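Local coordinates for putative uncharacterized protein (Enterobacter cloacae, PDB 4HFK) that probably serves as an immunity protein that binds and neutralises a cell-wall amidase effector of the type VI secretion system, at residues B[4-9]-B[42-47]; B[17-22]-B[84-89]. All coordinates share one frame; numbering follows the deposited sequence.

Contact 1 of 2, residues B[4-9]-B[42-47]; sequences PDISTF and AAWLEA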
ATOM      1  N   PRO B   4       6.174 -12.409   6.102  1.00 12.32           N
ATOM      2  CA  PRO B   4       6.853 -11.868   7.283  1.00 14.39           C
ATOM      3  C   PRO B   4       5.857 -11.492   8.383  1.00 16.14           C
ATOM      4  O   PRO B   4       4.710 -11.131   8.100  1.00 11.37           O
ATOM      5  CB  PRO B   4       7.530 -10.597   6.746  1.00 13.98           C
ATOM      6  CG  PRO B   4       6.685 -10.188   5.578  1.00 14.03           C
ATOM      7  CD  PRO B   4       6.270 -11.496   4.946  1.00 14.60           C
ATOM      8  N   ASP B   5       6.291 -11.590   9.630  1.00 14.79           N
ATOM      9  CA  ASP B   5       5.466 -11.146  10.751  1.00 17.61           C
ATOM     10  C   ASP B   5       5.447  -9.616  10.801  1.00 16.08           C
ATOM     11  O   ASP B   5       6.426  -8.972  10.408  1.00 11.61           O
ATOM     12  CB  ASP B   5       6.043 -11.684  12.056  1.00 20.26           C
ATOM     13  CG  ASP B   5       5.012 -11.742  13.164  1.00 36.26           C
ATOM     14  OD1 ASP B   5       4.870 -10.743  13.917  1.00 30.79           O
ATOM     15  OD2 ASP B   5       4.338 -12.791  13.268  1.00 46.67           O
ATOM     16  N   ILE B   6       4.353  -9.027  11.289  1.00 11.83           N
ATOM     17  CA  ILE B   6       4.291  -7.566  11.445  1.00 11.33           C
ATOM     18  C   ILE B   6       5.436  -7.029  12.316  1.00 11.01           C
ATOM     19  O   ILE B   6       5.964  -5.933  12.084  1.00 10.02           O
ATOM     20  CB  ILE B   6       2.932  -7.114  12.012  1.00 12.36           C
ATOM     21  CG1 ILE B   6       1.853  -7.261  10.942  1.00 19.00           C
ATOM     22  CG2 ILE B   6       2.978  -5.657  12.426  1.00 11.88           C
ATOM     23  CD1 ILE B   6       0.531  -6.601  11.309  1.00 13.33           C
ATOM     24  N   SER B   7       5.839  -7.824  13.298  1.00 11.06           N
ATOM     25  CA  SER B   7       6.891  -7.432  14.237  1.00 11.15           C
ATOM     26  C   SER B   7       8.269  -7.287  13.574  1.00 13.57           C
ATOM     27  O   SER B   7       9.192  -6.739  14.175  1.00 14.99           O
ATOM     28  CB  SER B   7       6.992  -8.467  15.355  1.00 13.36           C
ATOM     29  OG  SER B   7       7.636  -9.635  14.874  1.00 15.43           O
ATOM     30  N   THR B   8       8.424  -7.787  12.351  1.00 12.31           N
ATOM     31  CA  THR B   8       9.702  -7.650  11.651  1.00 11.72           C
ATOM     32  C   THR B   8       9.875  -6.292  10.969  1.00 10.91           C
ATOM     33  O   THR B   8      10.943  -6.006  10.422  1.00  8.82           O
ATOM     34  CB  THR B   8       9.901  -8.751  10.589  1.00 12.51           C
ATOM     35  OG1 THR B   8       8.989  -8.542   9.505  1.00 15.69           O
ATOM     36  CG2 THR B   8       9.677 -10.139  11.193  1.00 16.48           C
ATOM     37  N   PHE B   9       8.833  -5.467  10.975  1.00  7.30           N
ATOM     38  CA  PHE B   9       8.929  -4.116  10.416  1.00  6.39           C
ATOM     39  C   PHE B   9       9.433  -3.168  11.503  1.00  9.60           C
ATOM     40  O   PHE B   9       9.295  -3.452  12.692  1.00  6.58           O
ATOM     41  CB  PHE B   9       7.556  -3.632   9.920  1.00  7.25           C
ATOM     42  CG  PHE B   9       7.030  -4.389   8.723  1.00  9.11           C
ATOM     43  CD1 PHE B   9       7.049  -3.813   7.465  1.00  8.10           C
ATOM     44  CD2 PHE B   9       6.522  -5.672   8.858  1.00  6.80           C
ATOM     45  CE1 PHE B   9       6.579  -4.502   6.353  1.00  8.96           C
ATOM     46  CE2 PHE B   9       6.046  -6.369   7.746  1.00 10.28           C
ATOM     47  CZ  PHE B   9       6.071  -5.778   6.499  1.00 10.04           C
ATOM     48  N   ALA B  42      -5.830  -1.346  11.388  1.00  6.43           N
ATOM     49  CA  ALA B  42      -5.933  -1.600  12.830  1.00  9.39           C
ATOM     50  C   ALA B  42      -4.895  -2.619  13.311  1.00  5.80           C
ATOM     51  O   ALA B  42      -4.576  -2.669  14.500  1.00  7.76           O
ATOM     52  CB  ALA B  42      -7.364  -2.029  13.230  1.00  5.97           C
ATOM     53  N   ALA B  43      -4.373  -3.436  12.397  1.00  7.19           N
ATOM     54  CA  ALA B  43      -3.312  -4.376  12.768  1.00  8.37           C
ATOM     55  C   ALA B  43      -1.996  -3.630  12.962  1.00  7.78           C
ATOM     56  O   ALA B  43      -1.232  -3.934  13.882  1.00  6.37           O
ATOM     57  CB  ALA B  43      -3.149  -5.463  11.723  1.00  6.07           C
ATOM     58  N   TRP B  44      -1.714  -2.675  12.074  1.00  8.20           N
ATOM     59  CA  TRP B  44      -0.540  -1.821  12.241  1.00  6.55           C
ATOM     60  C   TRP B  44      -0.691  -0.985  13.512  1.00  6.96           C
ATOM     61  O   TRP B  44       0.291  -0.727  14.220  1.00  7.71           O
ATOM     62  CB  TRP B  44      -0.349  -0.895  11.032  1.00  5.44           C
ATOM     63  CG  TRP B  44      -0.108  -1.615   9.720  1.00  9.83           C
ATOM     64  CD1 TRP B  44      -0.938  -1.640   8.623  1.00  7.94           C
ATOM     65  CD2 TRP B  44       1.039  -2.405   9.372  1.00  8.35           C
ATOM     66  NE1 TRP B  44      -0.369  -2.392   7.625  1.00  7.07           N
ATOM     67  CE2 TRP B  44       0.840  -2.877   8.057  1.00  7.21           C
ATOM     68  CE3 TRP B  44       2.218  -2.752  10.043  1.00  7.69           C
ATOM     69  CZ2 TRP B  44       1.784  -3.687   7.395  1.00  8.27           C
ATOM     70  CZ3 TRP B  44       3.152  -3.562   9.391  1.00  9.10           C
ATOM     71  CH2 TRP B  44       2.928  -4.019   8.078  1.00  9.43           C
ATOM     72  N   LEU B  45      -1.913  -0.541  13.792  1.00  6.51           N
ATOM     73  CA  LEU B  45      -2.166   0.242  15.003  1.00  7.65           C
ATOM     74  C   LEU B  45      -1.757  -0.537  16.243  1.00  6.70           C
ATOM     75  O   LEU B  45      -1.052  -0.017  17.108  1.00  7.15           O
ATOM     76  CB  LEU B  45      -3.649   0.638  15.118  1.00  9.30           C
ATOM     77  CG  LEU B  45      -4.015   1.367  16.424  1.00  8.46           C
ATOM     78  CD1 LEU B  45      -3.504   2.808  16.405  1.00 10.26           C
ATOM     79  CD2 LEU B  45      -5.530   1.351  16.691  1.00 10.30           C
ATOM     80  N   GLU B  46      -2.216  -1.780  16.340  1.00  7.01           N
ATOM     81  CA  GLU B  46      -1.885  -2.620  17.499  1.00  8.40           C
ATOM     82  C   GLU B  46      -0.370  -2.789  17.638  1.00 11.60           C
ATOM     83  O   GLU B  46       0.173  -2.783  18.746  1.00  8.30           O
ATOM     84  CB  GLU B  46      -2.549  -4.000  17.361  1.00  7.48           C
ATOM     85  CG  GLU B  46      -2.091  -5.018  18.404  1.00  8.94           C
ATOM     86  CD  GLU B  46      -2.732  -4.818  19.774  1.00  9.86           C
ATOM     87  OE1 GLU B  46      -3.797  -4.168  19.857  1.00 14.19           O
ATOM     88  OE2 GLU B  46      -2.185  -5.328  20.773  1.00 11.49           O
ATOM     89  N   ALA B  47       0.307  -2.941  16.503  1.00  7.45           N
ATOM     90  CA  ALA B  47       1.751  -3.197  16.493  1.00 11.06           C
ATOM     91  C   ALA B  47       2.549  -1.953  16.884  1.00 10.27           C
ATOM     92  O   ALA B  47       3.622  -2.053  17.479  1.00  9.73           O
ATOM     93  CB  ALA B  47       2.192  -3.689  15.125  1.00  8.92           C
TER

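Contact 2 of 2, residues B[17-22]-B[84-89]; sequences NWVQNR and TLIANS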
ATOM      1  N   ASN B  17       2.739   2.393   7.255  1.00  5.38           N
ATOM      2  CA  ASN B  17       1.782   1.440   6.716  1.00  7.78           C
ATOM      3  C   ASN B  17       0.377   1.680   7.263  1.00  8.69           C
ATOM      4  O   ASN B  17      -0.603   1.552   6.526  1.00 10.38           O
ATOM      5  CB  ASN B  17       2.271   0.003   6.956  1.00  7.30           C
ATOM      6  CG  ASN B  17       3.572  -0.288   6.206  1.00 12.58           C
ATOM      7  OD1 ASN B  17       3.927   0.446   5.280  1.00 10.27           O
ATOM      8  ND2 ASN B  17       4.290  -1.341   6.610  1.00  8.61           N
ATOM      9  N   TRP B  18       0.274   2.052   8.538  1.00  5.50           N
ATOM     10  CA  TRP B  18      -1.009   2.498   9.068  1.00  6.82           C
ATOM     11  C   TRP B  18      -1.558   3.646   8.223  1.00  6.66           C
ATOM     12  O   TRP B  18      -2.710   3.601   7.762  1.00  6.19           O
ATOM     13  CB  TRP B  18      -0.912   2.930  10.538  1.00  5.34           C
ATOM     14  CG  TRP B  18      -2.269   3.351  11.101  1.00  5.72           C
ATOM     15  CD1 TRP B  18      -3.226   2.533  11.649  1.00  6.63           C
ATOM     16  CD2 TRP B  18      -2.816   4.683  11.134  1.00  7.13           C
ATOM     17  NE1 TRP B  18      -4.326   3.280  12.037  1.00  7.09           N
ATOM     18  CE2 TRP B  18      -4.097   4.597  11.735  1.00  8.60           C
ATOM     19  CE3 TRP B  18      -2.340   5.938  10.740  1.00  5.47           C
ATOM     20  CZ2 TRP B  18      -4.912   5.722  11.929  1.00  5.34           C
ATOM     21  CZ3 TRP B  18      -3.145   7.054  10.944  1.00  9.08           C
ATOM     22  CH2 TRP B  18      -4.420   6.934  11.535  1.00  9.78           C
ATOM     23  N   VAL B  19      -0.733   4.666   8.010  1.00  5.61           N
ATOM     24  CA  VAL B  19      -1.167   5.845   7.257  1.00  7.19           C
ATOM     25  C   VAL B  19      -1.580   5.456   5.838  1.00  8.02           C
ATOM     26  O   VAL B  19      -2.620   5.907   5.335  1.00  8.23           O
ATOM     27  CB  VAL B  19      -0.065   6.931   7.181  1.00  6.34           C
ATOM     28  CG1 VAL B  19      -0.472   8.044   6.201  1.00  8.89           C
ATOM     29  CG2 VAL B  19       0.214   7.516   8.568  1.00  5.97           C
ATOM     30  N   GLN B  20      -0.767   4.616   5.196  1.00  6.86           N
ATOM     31  CA  GLN B  20      -1.045   4.205   3.818  1.00  9.43           C
ATOM     32  C   GLN B  20      -2.347   3.408   3.725  1.00  9.05           C
ATOM     33  O   GLN B  20      -3.194   3.679   2.869  1.00  7.91           O
ATOM     34  CB  GLN B  20       0.117   3.379   3.249  1.00 10.87           C
ATOM     35  CG  GLN B  20       0.177   3.385   1.711  1.00 12.94           C
ATOM     36  CD  GLN B  20      -0.068   2.017   1.093  1.00 13.79           C
ATOM     37  OE1 GLN B  20      -0.485   1.084   1.774  1.00 14.80           O
ATOM     38  NE2 GLN B  20       0.202   1.893  -0.208  1.00 14.32           N
ATOM     39  N   ASN B  21      -2.503   2.424   4.604  1.00  7.87           N
ATOM     40  CA  ASN B  21      -3.686   1.568   4.578  1.00 10.09           C
ATOM     41  C   ASN B  21      -4.943   2.383   4.848  1.00 10.02           C
ATOM     42  O   ASN B  21      -5.980   2.193   4.211  1.00 13.70           O
ATOM     43  CB  ASN B  21      -3.576   0.447   5.609  1.00  7.85           C
ATOM     44  CG  ASN B  21      -2.597  -0.637   5.205  1.00 10.79           C
ATOM     45  OD1 ASN B  21      -2.496  -1.660   5.887  1.00 12.26           O
ATOM     46  ND2 ASN B  21      -1.859  -0.420   4.107  1.00  7.89           N
ATOM     47  N   ARG B  22      -4.847   3.303   5.795  1.00  9.35           N
ATOM     48  CA  ARG B  22      -5.959   4.193   6.089  1.00  9.58           C
ATOM     49  C   ARG B  22      -6.284   5.125   4.906  1.00 13.41           C
ATOM     50  O   ARG B  22      -7.458   5.402   4.624  1.00 10.10           O
ATOM     51  CB  ARG B  22      -5.663   4.998   7.348  1.00 11.31           C
ATOM     52  CG  ARG B  22      -6.751   5.968   7.688  1.00 15.31           C
ATOM     53  CD  ARG B  22      -7.021   5.970   9.177  1.00 20.11           C
ATOM     54  NE  ARG B  22      -8.080   6.918   9.504  1.00 19.34           N
ATOM     55  CZ  ARG B  22      -9.329   6.564   9.789  1.00 16.24           C
ATOM     56  NH1 ARG B  22      -9.671   5.280   9.810  1.00 12.24           N
ATOM     57  NH2 ARG B  22     -10.225   7.496  10.072  1.00 18.77           N
ATOM     58  N   THR B  84       0.959   6.335  -0.754  1.00  8.89           N
ATOM     59  CA  THR B  84       2.328   6.112  -0.303  1.00  7.51           C
ATOM     60  C   THR B  84       3.057   7.440  -0.131  1.00  8.53           C
ATOM     61  O   THR B  84       3.815   7.620   0.831  1.00 10.83           O
ATOM     62  CB  THR B  84       3.102   5.170  -1.251  1.00  6.88           C
ATOM     63  OG1 THR B  84       2.563   3.849  -1.131  1.00  8.04           O
ATOM     64  CG2 THR B  84       4.585   5.119  -0.877  1.00  6.81           C
ATOM     65  N   LEU B  85       2.819   8.381  -1.044  1.00  6.31           N
ATOM     66  CA  LEU B  85       3.461   9.694  -0.935  1.00  7.02           C
ATOM     67  C   LEU B  85       3.070  10.348   0.380  1.00  9.73           C
ATOM     68  O   LEU B  85       3.909  10.934   1.071  1.00  8.18           O
ATOM     69  CB  LEU B  85       3.084  10.598  -2.113  1.00  7.35           C
ATOM     70  CG  LEU B  85       3.495  10.069  -3.490  1.00  9.04           C
ATOM     71  CD1 LEU B  85       3.248  11.113  -4.561  1.00  9.24           C
ATOM     72  CD2 LEU B  85       4.963   9.640  -3.508  1.00  6.97           C
ATOM     73  N   ILE B  86       1.792  10.227   0.732  1.00  7.45           N
ATOM     74  CA  ILE B  86       1.281  10.804   1.968  1.00  8.33           C
ATOM     75  C   ILE B  86       1.923  10.151   3.193  1.00  8.38           C
ATOM     76  O   ILE B  86       2.335  10.847   4.125  1.00  9.43           O
ATOM     77  CB  ILE B  86      -0.269  10.698   2.037  1.00  8.43           C
ATOM     78  CG1 ILE B  86      -0.896  11.700   1.061  1.00 10.71           C
ATOM     79  CG2 ILE B  86      -0.772  10.957   3.453  1.00  5.92           C
ATOM     80  CD1 ILE B  86      -2.424  11.561   0.880  1.00 10.46           C
ATOM     81  N   ALA B  87       2.016   8.823   3.188  1.00  7.69           N
ATOM     82  CA  ALA B  87       2.618   8.088   4.305  1.00  8.38           C
ATOM     83  C   ALA B  87       4.058   8.531   4.572  1.00  7.46           C
ATOM     84  O   ALA B  87       4.535   8.513   5.714  1.00  9.23           O
ATOM     85  CB  ALA B  87       2.567   6.592   4.038  1.00  7.12           C
ATOM     86  N   ASN B  88       4.747   8.922   3.509  1.00  7.84           N
ATOM     87  CA  ASN B  88       6.152   9.305   3.594  1.00  9.65           C
ATOM     88  C   ASN B  88       6.390  10.807   3.499  1.00 11.34           C
ATOM     89  O   ASN B  88       7.517  11.245   3.227  1.00 10.17           O
ATOM     90  CB  ASN B  88       6.946   8.582   2.505  1.00  7.01           C
ATOM     91  CG  ASN B  88       7.021   7.095   2.758  1.00 13.36           C
ATOM     92  OD1 ASN B  88       7.883   6.633   3.506  1.00 15.22           O
ATOM     93  ND2 ASN B  88       6.089   6.336   2.173  1.00  9.37           N
ATOM     94  N   SER B  89       5.344  11.595   3.731  1.00  7.51           N
ATOM     95  CA  SER B  89       5.453  13.043   3.596  1.00  8.95           C
ATOM     96  C   SER B  89       6.039  13.699   4.842  1.00 11.60           C
ATOM     97  O   SER B  89       5.979  13.133   5.944  1.00  8.28           O
ATOM     98  CB  SER B  89       4.081  13.659   3.302  1.00  9.72           C
ATOM     99  OG  SER B  89       3.254  13.598   4.454  1.00 10.34           O
TER

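Contact 1 of 2, residues B[4-9]-B[42-47]
Two first torsions bring Ile6 and Phe9 against Trp44. In Ile6, CG2 lies anti to the backbone N while CG1 lies beside it (chi1 -72°), and CG2 is thereby carried to CB of Ala47 and to the indole of Trp44. The Ile6 CG2 to Ala47 CB distance, 3.4 Å, is tighter than usual for two methyl groups. Ile6 CG2 also lies 3.7 Å from Trp44 CZ3. The far branch ends with Ile6 CD1 3.9 Å from Ala43 CB. Phe9 has CG beside its own backbone N (chi1 -67°) and presents a ring face to the indole. Trp44 CH2 sits 3.8 Å above the plane of the Phe9 ring, over its centre, in an edge-to-face pair with planes at 81°. No hydrogen bond spans the contact. The loop is braced from within: Asp5 OD1 accepts from Ser7 N at 3.1 Å, an Asx turn, and from Ser7 OG. Phe9 also rests on Ile14 and Asn17, while Ile6, Ala43 and Glu46 touch the chain of another protein. An N-terminal 3-10 turn thus closes over the last turns of helix 31-47, with Ile6 packed on the helix and a T-shaped Phe9-Trp44 pair beside it, in an all-helical fold.

Contact 2 of 2, residues B[17-22]-B[84-89]
Val19 and Ala87 mark the close approach of helices 11-27 and 79-87, with their CA atoms 5.3 Å apart. Such proximity illustrates how a small residue admits a neighbouring helix: the methyl group of Ala87 faces helix 11-27, with CB 4.0 Å from the backbone N of Gln20. Val19 has CG1 anti to its backbone N (chi1 171°), and this branch comes to 3.6 Å from Ala87 CA, touching backbone as well as side chain. The same CG1 also meets Ile86 CG2 at 4.0 Å. Ile86 packs further on Leu65 and Leu66 of helix 52-66, while Val19 also packs on Ile92, so the apolar side continues into packing with other parts of the same chain.

The polar side is looser, yet it is buried against the second subunit. The main partner of Gln20 is Gln20 of that subunit, whose OE1 accepts a hydrogen bond from NE2. Within the chain, Gln20 CG, anti to the backbone N, lies beside Thr84, and the bend at chi2 turns CD aside, with NE2 ending 3.2 Å from Thr84 OG1. This secondary bond is bent, with an N-H...O angle of 140°, and the hydroxyl oxygen lies 28° out of the amide plane. Thr84 packs on Asn17 of the second subunit. The more open end is at Asn88, partly exposed just beyond the helix. Its bonds close the helix end within 84-89: ND2 donates to Thr84 O at 2.9 Å, and its backbone N reaches the same oxygen from the opposite face of the carbonyl plane. A second carbonyl, Ile86 O, is likewise shared by the N and OG of Ser89. The result is an alanine-mediated helix-helix interface within an all-helical fold, apolar toward the chain's interior and polar toward the subunit interface.

Both contacts are buried but differ in place: the centre of contact 2 lies about 3 Å from that of the chain, the centre of contact 1 about 13 Å, and the two are about 15 Å apart. Contact 2 joins two helices, whereas contact 1 fastens a loop onto one. Purely apolar and aromatic packing serves the outer contact; the central one adds an amide-hydroxyl bond beside its alkyl core. They meet through helix 11-27, where Asn17, Trp18 and Asn21 touch Trp44, with a weak hydrogen bond from Trp44 NE1 to Asn21 OD1. Both reach the second subunit and the chain of another protein, consistent with a fold that supports dimerisation and partner recognition together.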